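Local coordinates for aerobactin synthase IucA (PDB 5JM7), which probably catalyses the ATP-dependent coupling of citrate to N6-acetyl-N6-hydroxylysine in the biosynthesis of the siderophore aerobactin, at residues A206-P211 against A271-M276; F182-T187 against W222-H227; E140-L145 against L260-S265; R323-D328 against G442-D447. All coordinates share one frame; numbering follows the deposited sequence.

Contact 1 of 4, residues A206-P211 against A271-M276; sequences AAENAP and ATSRDM
Glu208 and Asn209, in the last turn of helix 198-209, hold the loop that runs through Thr272-Arg274 into strand 275-279: a helix C-terminus docked against the entry to a sheet strand. The charged part belongs to Glu208, whose extended chain reaches over to Arg274 and crosses it at about a right angle. OE2 of Glu208 forms a salt bridge with Arg274 NH1, modelled at 2.5 Å, a length short enough to be doubtful; OE2 sits in the guanidinium plane, whereas NH1 lies well above the carboxylate plane. The other oxygen, Glu208 OE1, takes the backbone N of Arg274 at 2.9 Å on its syn side but tilted out of the carboxylate plane, so one carboxylate binds both main chain and side chain of the same residue. Nearby, Asp275 OD2 makes salt bridges with Arg201 and Arg204 of the same helix. Pro211 of a second subunit packs on Arg274, placing this corner at a subunit interface. Water joins Glu208 O, Asn209 OD1 and Thr272 OG1. The neutral hydrogen bonds form a relay: Asn209 ND2 gives an in-plane N-H to Ser273 OG (3.1 Å, 169°), and Ser273 OG, anti to its own N (chi1 -179°), donates to a lone pair of Asp275 O at 2.8 Å.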
loop_
_atom_site.group_PDB
_atom_site.type_symbol
_atom_site.label_atom_id
_atom_site.label_comp_id
_atom_site.label_asym_id
_atom_site.label_seq_id
_atom_site.Cartn_x
_atom_site.Cartn_y
_atom_site.Cartn_z
ATOM N N ALA A 206 1.390 -11.278 22.934
ATOM C CA ALA A 206 2.447 -12.139 22.405
ATOM C C ALA A 206 2.091 -12.689 21.020
ATOM O O ALA A 206 2.955 -12.762 20.136
ATOM C CB ALA A 206 2.721 -13.277 23.386
ATOM N N ALA A 207 0.821 -13.051 20.800
ATOM C CA ALA A 207 0.404 -13.527 19.483
ATOM C C ALA A 207 0.630 -12.474 18.400
ATOM O O ALA A 207 1.132 -12.793 17.315
ATOM C CB ALA A 207 -1.061 -13.953 19.515
ATOM N N GLU A 208 0.300 -11.209 18.681
ATOM C CA GLU A 208 0.485 -10.160 17.682
ATOM C C GLU A 208 1.957 -9.839 17.452
ATOM O O GLU A 208 2.365 -9.597 16.315
ATOM C CB GLU A 208 -0.261 -8.893 18.091
ATOM C CG GLU A 208 -1.759 -8.998 18.046
ATOM C CD GLU A 208 -2.470 -7.717 18.497
ATOM O OE1 GLU A 208 -1.813 -6.761 19.002
ATOM O OE2 GLU A 208 -3.709 -7.690 18.364
ATOM N N ASN A 209 2.775 -9.813 18.507
ATOM C CA ASN A 209 4.118 -9.254 18.376
ATOM C C ASN A 209 5.254 -10.275 18.336
ATOM O O ASN A 209 6.335 -9.948 17.833
ATOM C CB ASN A 209 4.382 -8.259 19.510
ATOM C CG ASN A 209 3.477 -7.065 19.416
ATOM O OD1 ASN A 209 3.606 -6.260 18.499
ATOM N ND2 ASN A 209 2.543 -6.939 20.360
ATOM N N ALA A 210 5.058 -11.488 18.844
ATOM C CA ALA A 210 6.077 -12.525 18.682
ATOM C C ALA A 210 5.411 -13.888 18.577
ATOM O O ALA A 210 5.611 -14.742 19.453
ATOM C CB ALA A 210 7.062 -12.502 19.855
ATOM N N PRO A 211 4.593 -14.122 17.549
ATOM C CA PRO A 211 3.883 -15.410 17.460
ATOM C C PRO A 211 4.797 -16.625 17.504
ATOM O O PRO A 211 4.376 -17.693 17.972
ATOM C CB PRO A 211 3.141 -15.304 16.120
ATOM C CG PRO A 211 3.928 -14.265 15.325
ATOM C CD PRO A 211 4.359 -13.277 16.366
ATOM N N ALA A 271 3.639 -0.435 14.953
ATOM C CA ALA A 271 2.550 -0.076 14.062
ATOM C C ALA A 271 1.520 -1.185 13.897
ATOM O O ALA A 271 0.369 -0.883 13.556
ATOM C CB ALA A 271 3.106 0.333 12.706
ATOM N N THR A 272 1.896 -2.458 14.124
ATOM C CA THR A 272 0.972 -3.580 13.954
ATOM C C THR A 272 0.402 -4.110 15.272
ATOM O O THR A 272 -0.434 -5.022 15.243
ATOM C CB THR A 272 1.646 -4.734 13.181
ATOM O OG1 THR A 272 2.834 -5.154 13.854
ATOM C CG2 THR A 272 1.991 -4.312 11.746
ATOM N N SER A 273 0.803 -3.563 16.418
ATOM C CA SER A 273 0.280 -4.017 17.700
ATOM C C SER A 273 -0.958 -3.203 18.103
ATOM O O SER A 273 -0.980 -1.969 17.970
ATOM C CB SER A 273 1.358 -3.909 18.778
ATOM O OG SER A 273 0.855 -4.382 20.014
ATOM N N ARG A 274 -1.994 -3.893 18.594
ATOM C CA ARG A 274 -3.140 -3.171 19.141
ATOM C C ARG A 274 -2.806 -2.441 20.442
ATOM O O ARG A 274 -3.587 -1.590 20.886
ATOM C CB ARG A 274 -4.323 -4.122 19.360
ATOM C CG ARG A 274 -5.009 -4.542 18.080
ATOM C CD ARG A 274 -6.225 -5.434 18.339
ATOM N NE ARG A 274 -6.920 -5.771 17.095
ATOM C CZ ARG A 274 -6.527 -6.730 16.259
ATOM N NH1 ARG A 274 -5.441 -7.446 16.539
ATOM N NH2 ARG A 274 -7.210 -6.984 15.144
ATOM N N ASP A 275 -1.651 -2.727 21.040
ATOM C CA ASP A 275 -1.234 -2.087 22.273
ATOM C C ASP A 275 0.126 -1.431 22.095
ATOM O O ASP A 275 1.022 -1.991 21.440
ATOM C CB ASP A 275 -1.191 -3.112 23.398
ATOM C CG ASP A 275 -2.572 -3.434 23.943
ATOM O OD1 ASP A 275 -3.481 -2.551 23.849
ATOM O OD2 ASP A 275 -2.752 -4.558 24.448
ATOM N N MET A 276 0.259 -0.230 22.648
ATOM C CA MET A 276 1.562 0.348 22.917
ATOM C C MET A 276 1.987 -0.163 24.278
ATOM O O MET A 276 1.203 -0.797 24.981
ATOM C CB MET A 276 1.507 1.872 22.857
ATOM C CG MET A 276 1.099 2.362 21.487
ATOM S SD MET A 276 1.054 4.146 21.257
ATOM C CE MET A 276 2.814 4.417 21.256
HETATM O O HOH W 1 2.641 -6.517 15.987
#

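Contact 2 of 4, residues F182-T187 against W222-H227; sequences FAVNKT and WLFPLH
Four backbone hydrogen bonds tie Phe182 to Phe224 and Val184 to Trp222. Phe182 N reaches Phe224 O at 3.0 Å and Val184 N reaches Trp222 O at 2.8 Å; the return bonds run from Phe224 N to Phe182 O and from Trp222 N to Val184 O. Between these two hydrogen-bonded pairs sits the non-hydrogen-bonded pair Ala183-Leu223, where CA of Ala183 adds a CA-H...O contact to Trp222 O. The N-to-C directions of the short strand segments are 127° apart, well short of the 180° of straight antiparallel strands, so the pair is strongly twisted. This is the junction of strand 221-226 with 177-185, the central strand of a three-stranded antiparallel sheet; strand 249-255 pairs with its other side. Helix 198-209, which lies between the two paired strands in the chain, packs against Trp222, Leu223 and Pro225.

The CH-pi contacts stand at the two ends. Leu226 sends CD1 straight over the middle of the Phe182 ring, 3.3 Å from the centroid and only 12° off the normal, the two side chains crossing at about a right angle. At the far end the aliphatic part of Lys186 lies on a face of the Trp222 indole, with CG 3.8 Å from the six-membered-ring centroid and displaced toward the rim. Lys186 runs extended to CD (chi2 -180°), which puts CG and CD over CZ2 of Trp222; the bend at chi3 turns only the part beyond. The indole NE1 is held by Asp219 O. On the face shared by Phe182, Val184, Trp222 and Phe224, Val184 CG2 packs on Phe224 CB at 3.7 Å, and Leu333 of strand 329-334 covers both residues.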
loop_
_atom_site.group_PDB
_atom_site.type_symbol
_atom_site.label_atom_id
_atom_site.label_comp_id
_atom_site.label_asym_id
_atom_site.label_seq_id
_atom_site.Cartn_x
_atom_site.Cartn_y
_atom_site.Cartn_z
ATOM N N PHE A 182 10.282 -13.267 28.424
ATOM C CA PHE A 182 10.404 -14.367 29.372
ATOM C C PHE A 182 9.178 -15.264 29.262
ATOM O O PHE A 182 8.067 -14.776 29.050
ATOM C CB PHE A 182 10.489 -13.881 30.831
ATOM C CG PHE A 182 11.730 -13.136 31.183
ATOM C CD1 PHE A 182 12.818 -13.116 30.330
ATOM C CD2 PHE A 182 11.824 -12.496 32.408
ATOM C CE1 PHE A 182 13.969 -12.445 30.675
ATOM C CE2 PHE A 182 12.961 -11.828 32.770
ATOM C CZ PHE A 182 14.047 -11.808 31.892
ATOM N N ALA A 183 9.374 -16.568 29.433
ATOM C CA ALA A 183 8.291 -17.457 29.823
ATOM C C ALA A 183 8.270 -17.508 31.346
ATOM O O ALA A 183 9.264 -17.893 31.961
ATOM C CB ALA A 183 8.478 -18.858 29.240
ATOM N N VAL A 184 7.152 -17.109 31.954
ATOM C CA VAL A 184 7.083 -16.900 33.400
ATOM C C VAL A 184 5.940 -17.717 33.979
ATOM O O VAL A 184 4.813 -17.653 33.480
ATOM C CB VAL A 184 6.876 -15.418 33.760
ATOM C CG1 VAL A 184 6.869 -15.257 35.272
ATOM C CG2 VAL A 184 7.933 -14.554 33.121
ATOM N N ASN A 185 6.211 -18.428 35.066
ATOM C CA ASN A 185 5.150 -19.155 35.747
ATOM C C ASN A 185 4.085 -18.181 36.248
ATOM O O ASN A 185 4.396 -17.122 36.801
ATOM C CB ASN A 185 5.734 -19.987 36.890
ATOM C CG ASN A 185 4.725 -20.965 37.504
ATOM O OD1 ASN A 185 3.543 -20.676 37.666
ATOM N ND2 ASN A 185 5.193 -22.172 37.766
ATOM N N LYS A 186 2.822 -18.556 36.020
ATOM C CA LYS A 186 1.654 -17.772 36.419
ATOM C C LYS A 186 1.705 -17.309 37.880
ATOM O O LYS A 186 1.124 -16.268 38.225
ATOM C CB LYS A 186 0.416 -18.634 36.149
ATOM C CG LYS A 186 -0.913 -18.058 36.523
ATOM C CD LYS A 186 -2.008 -19.072 36.186
ATOM C CE LYS A 186 -2.039 -20.211 37.171
ATOM N NZ LYS A 186 -3.145 -21.159 36.866
ATOM N N THR A 187 2.388 -18.057 38.759
ATOM C CA THR A 187 2.481 -17.615 40.150
ATOM C C THR A 187 3.295 -16.333 40.276
ATOM O O THR A 187 3.047 -15.535 41.187
ATOM C CB THR A 187 3.111 -18.697 41.039
ATOM O OG1 THR A 187 4.457 -18.949 40.611
ATOM C CG2 THR A 187 2.307 -20.014 40.988
ATOM N N TRP A 222 3.260 -18.254 31.012
ATOM C CA TRP A 222 2.789 -17.118 30.223
ATOM C C TRP A 222 3.972 -16.333 29.657
ATOM O O TRP A 222 5.080 -16.348 30.207
ATOM C CB TRP A 222 1.925 -16.167 31.062
ATOM C CG TRP A 222 0.675 -16.779 31.644
ATOM C CD1 TRP A 222 0.203 -18.051 31.437
ATOM C CD2 TRP A 222 -0.236 -16.153 32.559
ATOM N NE1 TRP A 222 -0.958 -18.242 32.149
ATOM C CE2 TRP A 222 -1.251 -17.097 32.847
ATOM C CE3 TRP A 222 -0.295 -14.886 33.156
ATOM C CZ2 TRP A 222 -2.315 -16.814 33.699
ATOM C CZ3 TRP A 222 -1.360 -14.596 34.004
ATOM C CH2 TRP A 222 -2.357 -15.556 34.269
ATOM N N LEU A 223 3.722 -15.633 28.551
ATOM C CA LEU A 223 4.736 -14.824 27.884
ATOM C C LEU A 223 4.718 -13.400 28.442
ATOM O O LEU A 223 3.652 -12.793 28.578
ATOM C CB LEU A 223 4.511 -14.826 26.370
ATOM C CG LEU A 223 4.756 -16.209 25.738
ATOM C CD1 LEU A 223 4.326 -16.271 24.262
ATOM C CD2 LEU A 223 6.215 -16.555 25.842
ATOM N N PHE A 224 5.896 -12.882 28.778
ATOM C CA PHE A 224 6.027 -11.635 29.533
ATOM C C PHE A 224 7.000 -10.750 28.772
ATOM O O PHE A 224 8.185 -11.120 28.631
ATOM C CB PHE A 224 6.529 -11.907 30.953
ATOM C CG PHE A 224 6.561 -10.686 31.853
ATOM C CD1 PHE A 224 5.435 -10.313 32.573
ATOM C CD2 PHE A 224 7.709 -9.923 31.975
ATOM C CE1 PHE A 224 5.461 -9.202 33.402
ATOM C CE2 PHE A 224 7.729 -8.792 32.792
ATOM C CZ PHE A 224 6.611 -8.437 33.505
ATOM N N PRO A 225 6.555 -9.608 28.249
ATOM C CA PRO A 225 7.455 -8.737 27.486
ATOM C C PRO A 225 8.323 -7.876 28.390
ATOM O O PRO A 225 7.981 -7.582 29.537
ATOM C CB PRO A 225 6.488 -7.867 26.678
ATOM C CG PRO A 225 5.275 -7.786 27.557
ATOM C CD PRO A 225 5.170 -9.104 28.268
ATOM N N LEU A 226 9.455 -7.446 27.841
ATOM C CA LEU A 226 10.424 -6.642 28.567
ATOM C C LEU A 226 11.123 -5.718 27.588
ATOM O O LEU A 226 11.326 -6.068 26.422
ATOM C CB LEU A 226 11.461 -7.506 29.265
ATOM C CG LEU A 226 11.033 -8.371 30.440
ATOM C CD1 LEU A 226 12.083 -9.385 30.629
ATOM C CD2 LEU A 226 10.939 -7.532 31.691
ATOM N N HIS A 227 11.466 -4.525 28.066
ATOM C CA HIS A 227 12.391 -3.677 27.334
ATOM C C HIS A 227 13.725 -4.413 27.211
ATOM O O HIS A 227 14.116 -5.150 28.125
ATOM C CB HIS A 227 12.564 -2.333 28.058
ATOM C CG HIS A 227 13.348 -1.314 27.283
ATOM N ND1 HIS A 227 14.725 -1.229 27.334
ATOM C CD2 HIS A 227 12.945 -0.352 26.416
ATOM C CE1 HIS A 227 15.130 -0.251 26.540
ATOM N NE2 HIS A 227 14.070 0.299 25.974
#

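Contact 3 of 4, residues E140-L145 against L260-S265; sequences EAEQAL and LPTTSS. With SO4 (sulfate ion), chain B.
Two flat groups at and just past the end of helix 138-142 meet the strand-to-turn segment 260-265: the carboxylate of Glu142 and the side-chain amide of Gln143. From segment 260-265 the carboxylate is met at one oxygen, OE1. Thr263 N comes in nearly along the C-O axis of Glu142 OE1 (3.1 Å, 175° at the hydrogen), while Thr263 OG1 gives its proton to the syn lone pair of the same OE1 at 3.2 Å. A bend at chi2 (-58°) folds the Glu142 chain back alongside Thr262, whose CB lies 3.3 Å from Glu142 OE1. The second oxygen, OE2, forms a salt bridge with Arg446. The Gln143 side chain crosses that of Leu260 at a slant, its CG 4.1 Å from Leu260 CD1.

Beyond the polar group, Leu145 crosses Thr263 at about a right angle, its CD2 3.5 Å from Thr263 CG2. The docked piece is a type I beta turn following strand 258-261, closed by Ser265 N to Thr262 O at 2.9 Å. Ser264, within the turn, bonds through OG to a sulfate that Ser267, Lys278 and Arg349 also hold. With the N and OG1 of Thr263 both donating to one carboxylate oxygen and an arginine on the other, the buried Glu142 would probably stay ionised, and its fixed position ties the start of the sulfate-binding turn to the helix.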
loop_
_atom_site.group_PDB
_atom_site.type_symbol
_atom_site.label_atom_id
_atom_site.label_comp_id
_atom_site.label_asym_id
_atom_site.label_seq_id
_atom_site.Cartn_x
_atom_site.Cartn_y
_atom_site.Cartn_z
ATOM N N GLU A 140 7.049 8.753 12.761
ATOM C CA GLU A 140 7.961 9.809 12.322
ATOM C C GLU A 140 7.938 11.023 13.270
ATOM O O GLU A 140 8.997 11.566 13.622
ATOM C CB GLU A 140 7.578 10.224 10.901
ATOM C CG GLU A 140 7.802 9.126 9.913
ATOM C CD GLU A 140 7.142 9.382 8.579
ATOM O OE1 GLU A 140 6.233 10.228 8.502
ATOM O OE2 GLU A 140 7.550 8.724 7.591
ATOM N N ALA A 141 6.739 11.470 13.696
ATOM C CA ALA A 141 6.650 12.620 14.609
ATOM C C ALA A 141 7.270 12.310 15.972
ATOM O O ALA A 141 7.960 13.159 16.545
ATOM C CB ALA A 141 5.195 13.078 14.780
ATOM N N GLU A 142 7.043 11.099 16.507
ATOM C CA GLU A 142 7.613 10.726 17.806
ATOM C C GLU A 142 9.142 10.793 17.797
ATOM O O GLU A 142 9.766 11.167 18.801
ATOM C CB GLU A 142 7.158 9.314 18.201
ATOM C CG GLU A 142 5.709 9.229 18.570
ATOM C CD GLU A 142 5.367 10.165 19.720
ATOM O OE1 GLU A 142 6.179 10.234 20.684
ATOM O OE2 GLU A 142 4.317 10.849 19.650
ATOM N N GLN A 143 9.753 10.425 16.696
ATOM C CA GLN A 143 11.189 10.408 16.612
ATOM C C GLN A 143 11.836 11.618 16.010
ATOM O O GLN A 143 13.012 11.611 15.783
ATOM C CB GLN A 143 11.663 9.159 15.898
ATOM C CG GLN A 143 11.114 7.896 16.488
ATOM C CD GLN A 143 11.800 6.685 15.961
ATOM O OE1 GLN A 143 12.155 5.825 16.704
ATOM N NE2 GLN A 143 11.978 6.616 14.684
ATOM N N ALA A 144 11.062 12.648 15.736
ATOM C CA ALA A 144 11.604 13.878 15.181
ATOM C C ALA A 144 12.068 14.842 16.258
ATOM O O ALA A 144 12.587 15.913 15.922
ATOM C CB ALA A 144 10.564 14.565 14.297
ATOM N N LEU A 145 11.919 14.469 17.530
ATOM C CA LEU A 145 12.164 15.350 18.671
ATOM C C LEU A 145 13.625 15.263 19.092
ATOM O O LEU A 145 14.062 14.235 19.622
ATOM C CB LEU A 145 11.255 14.965 19.837
ATOM C CG LEU A 145 11.440 15.824 21.090
ATOM C CD1 LEU A 145 11.012 17.259 20.805
ATOM C CD2 LEU A 145 10.677 15.252 22.278
ATOM N N LEU A 260 9.552 0.966 18.214
ATOM C CA LEU A 260 10.432 2.123 18.221
ATOM C C LEU A 260 10.139 3.015 19.423
ATOM O O LEU A 260 8.967 3.244 19.770
ATOM C CB LEU A 260 10.317 2.909 16.914
ATOM C CG LEU A 260 8.973 3.399 16.384
ATOM C CD1 LEU A 260 8.538 4.708 17.052
ATOM C CD2 LEU A 260 9.007 3.533 14.860
ATOM N N PRO A 261 11.177 3.504 20.096
ATOM C CA PRO A 261 10.957 4.402 21.235
ATOM C C PRO A 261 10.330 5.712 20.786
ATOM O O PRO A 261 10.649 6.247 19.719
ATOM C CB PRO A 261 12.361 4.602 21.803
ATOM C CG PRO A 261 13.270 4.365 20.649
ATOM C CD PRO A 261 12.607 3.337 19.778
ATOM N N THR A 262 9.400 6.210 21.603
ATOM C CA THR A 262 8.697 7.463 21.373
ATOM C C THR A 262 9.385 8.560 22.181
ATOM O O THR A 262 10.466 8.349 22.738
ATOM C CB THR A 262 7.229 7.328 21.751
ATOM O OG1 THR A 262 7.118 7.091 23.159
ATOM C CG2 THR A 262 6.619 6.166 21.010
ATOM N N THR A 263 8.768 9.752 22.236
ATOM C CA THR A 263 9.364 10.876 22.966
ATOM C C THR A 263 9.698 10.514 24.405
ATOM O O THR A 263 10.665 11.036 24.968
ATOM C CB THR A 263 8.429 12.110 22.936
ATOM O OG1 THR A 263 7.119 11.747 23.402
ATOM C CG2 THR A 263 8.314 12.711 21.534
ATOM N N SER A 264 8.929 9.610 25.005
ATOM C CA SER A 264 9.145 9.232 26.400
ATOM C C SER A 264 10.327 8.270 26.573
ATOM O O SER A 264 10.917 8.207 27.666
ATOM C CB SER A 264 7.863 8.602 26.945
ATOM O OG SER A 264 8.020 8.127 28.265
ATOM N N SER A 265 10.650 7.485 25.538
ATOM C CA SER A 265 11.757 6.527 25.561
ATOM C C SER A 265 11.441 5.261 26.368
ATOM O O SER A 265 11.817 4.153 25.965
ATOM C CB SER A 265 13.034 7.191 26.074
ATOM O OG SER A 265 14.066 6.242 26.196
HETATM S S SO4 B . 4.596 8.618 28.322
HETATM O O1 SO4 B . 4.659 10.043 28.515
HETATM O O2 SO4 B . 3.356 8.120 28.800
HETATM O O3 SO4 B . 4.668 8.350 26.917
HETATM O O4 SO4 B . 5.682 7.981 29.015
#

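Contact 4 of 4, residues R323-D328 against G442-D447; sequences RVMQED and GLIYRD
Arg323 straddles Ile444 by its backbone, with N bonded to Leu443 O at 2.9 Å and O receiving Tyr445 N at 2.8 Å. Met325 N continues the pattern to Tyr445 O at 2.9 Å. This is parallel beta pairing: the short edge strand 322-324 lies on strand 439-445 of a mixed four-stranded sheet, joining the IucA/IucC family region to the FhuF-like region. Packing is closest on the Ile444 side. Met325, extended beyond CG, crosses Ile444 at a slant, its CG 3.6 Å from Ile444 CG2, and its SD runs beside Arg446 CB. Ile444 CG2 comes to this side by standing anti to its backbone N, and Leu432 of the neighbouring strand closes over both residues. On the opposite face Val324 CG2 only brushes Tyr445 CB, at 4.3 Å; the tyrosine ring extends beyond this pair, where its OH bonds to Leu425 O.

Past Met325 the two chains part and water takes over. One molecule accepts from Asp447 N at 2.9 Å and donates to Glu327 OE2 at 3.0 Å; its bond to Met325 O is modelled too short to be trusted in length. Glu327 OE2 approaches the main chain of Asp447, 3.5 Å from its CA, while its distance to Asp447 OD1 is 4.3 Å. Two acidic side chains lie this close with a salt bridge from Arg349 to Glu327 and a long, weak ion pair from Lys278 to Asp447, so basic partners and the shared water probably offset their mutual repulsion.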
loop_
_atom_site.group_PDB
_atom_site.type_symbol
_atom_site.label_atom_id
_atom_site.label_comp_id
_atom_site.label_asym_id
_atom_site.label_seq_id
_atom_site.Cartn_x
_atom_site.Cartn_y
_atom_site.Cartn_z
ATOM N N ARG A 323 -10.201 11.915 21.889
ATOM C CA ARG A 323 -9.970 10.540 22.317
ATOM C C ARG A 323 -8.872 10.504 23.368
ATOM O O ARG A 323 -7.900 11.262 23.297
ATOM C CB ARG A 323 -9.571 9.632 21.121
ATOM C CG ARG A 323 -10.658 9.493 20.066
ATOM C CD ARG A 323 -11.747 8.567 20.562
ATOM N NE ARG A 323 -11.407 7.169 20.300
ATOM C CZ ARG A 323 -11.861 6.144 21.008
ATOM N NH1 ARG A 323 -12.667 6.359 22.046
ATOM N NH2 ARG A 323 -11.498 4.911 20.677
ATOM N N VAL A 324 -9.037 9.614 24.340
ATOM C CA VAL A 324 -8.005 9.278 25.313
ATOM C C VAL A 324 -7.488 7.874 25.002
ATOM O O VAL A 324 -8.282 6.931 24.871
ATOM C CB VAL A 324 -8.533 9.358 26.758
ATOM C CG1 VAL A 324 -7.493 8.783 27.732
ATOM C CG2 VAL A 324 -8.809 10.806 27.118
ATOM N N MET A 325 -6.163 7.740 24.869
ATOM C CA MET A 325 -5.505 6.430 24.816
ATOM C C MET A 325 -5.473 5.845 26.224
ATOM O O MET A 325 -4.596 6.178 27.034
ATOM C CB MET A 325 -4.094 6.532 24.250
ATOM C CG MET A 325 -4.019 6.777 22.770
ATOM S SD MET A 325 -2.314 7.022 22.306
ATOM C CE MET A 325 -2.507 7.151 20.531
ATOM N N GLN A 326 -6.413 4.943 26.507
ATOM C CA GLN A 326 -6.519 4.367 27.843
ATOM C C GLN A 326 -5.350 3.416 28.123
ATOM O O GLN A 326 -4.822 2.750 27.220
ATOM C CB GLN A 326 -7.840 3.614 28.009
ATOM C CG GLN A 326 -9.109 4.434 27.927
ATOM C CD GLN A 326 -9.168 5.568 28.964
ATOM O OE1 GLN A 326 -8.576 5.473 30.060
ATOM N NE2 GLN A 326 -9.990 6.583 28.675
ATOM N N GLU A 327 -4.923 3.385 29.381
ATOM C CA GLU A 327 -3.907 2.457 29.872
ATOM C C GLU A 327 -4.645 1.448 30.754
ATOM O O GLU A 327 -4.659 1.559 31.984
ATOM C CB GLU A 327 -2.857 3.209 30.631
ATOM C CG GLU A 327 -2.153 4.232 29.762
ATOM C CD GLU A 327 -1.227 5.164 30.537
ATOM O OE1 GLU A 327 -1.164 5.066 31.783
ATOM O OE2 GLU A 327 -0.637 6.066 29.903
ATOM N N ASP A 328 -5.294 0.471 30.109
ATOM C CA ASP A 328 -6.230 -0.431 30.766
ATOM C C ASP A 328 -5.642 -1.821 31.017
ATOM O O ASP A 328 -6.391 -2.799 31.133
ATOM C CB ASP A 328 -7.517 -0.521 29.948
ATOM C CG ASP A 328 -7.294 -1.068 28.538
ATOM O OD1 ASP A 328 -6.177 -1.555 28.197
ATOM O OD2 ASP A 328 -8.256 -1.010 27.758
ATOM N N GLY A 442 -8.789 16.733 15.172
ATOM C CA GLY A 442 -9.078 15.963 16.368
ATOM C C GLY A 442 -7.928 16.020 17.350
ATOM O O GLY A 442 -6.819 16.483 17.041
ATOM N N LEU A 443 -8.204 15.494 18.536
ATOM C CA LEU A 443 -7.231 15.400 19.609
ATOM C C LEU A 443 -7.169 13.973 20.137
ATOM O O LEU A 443 -8.203 13.336 20.361
ATOM C CB LEU A 443 -7.595 16.347 20.775
ATOM C CG LEU A 443 -6.729 16.198 22.032
ATOM C CD1 LEU A 443 -5.259 16.598 21.785
ATOM C CD2 LEU A 443 -7.315 16.963 23.210
ATOM N N ILE A 444 -5.962 13.485 20.383
ATOM C CA ILE A 444 -5.765 12.265 21.159
ATOM C C ILE A 444 -4.869 12.617 22.340
ATOM O O ILE A 444 -3.763 13.147 22.151
ATOM C CB ILE A 444 -5.158 11.131 20.321
ATOM C CG1 ILE A 444 -6.127 10.703 19.215
ATOM C CG2 ILE A 444 -4.866 9.931 21.200
ATOM C CD1 ILE A 444 -5.530 9.770 18.188
ATOM N N TYR A 445 -5.348 12.347 23.555
ATOM C CA TYR A 445 -4.549 12.558 24.755
ATOM C C TYR A 445 -3.934 11.227 25.186
ATOM O O TYR A 445 -4.584 10.177 25.097
ATOM C CB TYR A 445 -5.410 13.134 25.881
ATOM C CG TYR A 445 -4.634 13.393 27.146
ATOM C CD1 TYR A 445 -3.878 14.559 27.302
ATOM C CD2 TYR A 445 -4.615 12.460 28.168
ATOM C CE1 TYR A 445 -3.144 14.790 28.472
ATOM C CE2 TYR A 445 -3.879 12.666 29.316
ATOM C CZ TYR A 445 -3.146 13.827 29.472
ATOM O OH TYR A 445 -2.424 13.995 30.641
ATOM N N ARG A 446 -2.670 11.256 25.612
ATOM C CA ARG A 446 -2.047 10.075 26.208
ATOM C C ARG A 446 -1.252 10.489 27.435
ATOM O O ARG A 446 -0.833 11.640 27.567
ATOM C CB ARG A 446 -1.081 9.327 25.264
ATOM C CG ARG A 446 0.095 10.156 24.936
ATOM C CD ARG A 446 1.180 9.476 24.095
ATOM N NE ARG A 446 2.196 10.489 23.839
ATOM C CZ ARG A 446 3.141 10.400 22.917
ATOM N NH1 ARG A 446 3.194 9.341 22.123
ATOM N NH2 ARG A 446 3.997 11.406 22.759
ATOM N N ASP A 447 -1.033 9.501 28.301
ATOM C CA ASP A 447 -0.341 9.532 29.588
ATOM C C ASP A 447 -1.381 9.722 30.678
ATOM O O ASP A 447 -1.488 10.796 31.280
ATOM C CB ASP A 447 0.741 10.606 29.691
ATOM C CG ASP A 447 1.590 10.440 30.935
ATOM O OD1 ASP A 447 1.381 9.462 31.680
ATOM O OD2 ASP A 447 2.489 11.263 31.165
HETATM O O HOH W 2 -2.412 6.997 27.722
#

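Contacts 1 and 2 lie on the same side of the chain's centre, their own centres about 15 Å apart, and meet where Ala206 CB packs on Leu223 CD1 at 3.5 Å; helix 198-209 serves both. Contact 1 also touches contact 3, through Met276 CE and Thr262 CG2, 4.2 Å apart; both contacts reach the same sheet, through strands 275-279 and 258-261. Contacts 3 and 4, about 17 Å apart between centres, are bonded directly: Glu142 OE2 meets Arg446 NH1 at 3.1 Å. A sulfate lies where these two contacts converge, bound by Ser264 and Arg349, with the side chain of Asp447 about 4 Å away. Although probably from the crystallisation liquor, it is consistent with an anion pocket such as a phosphate site.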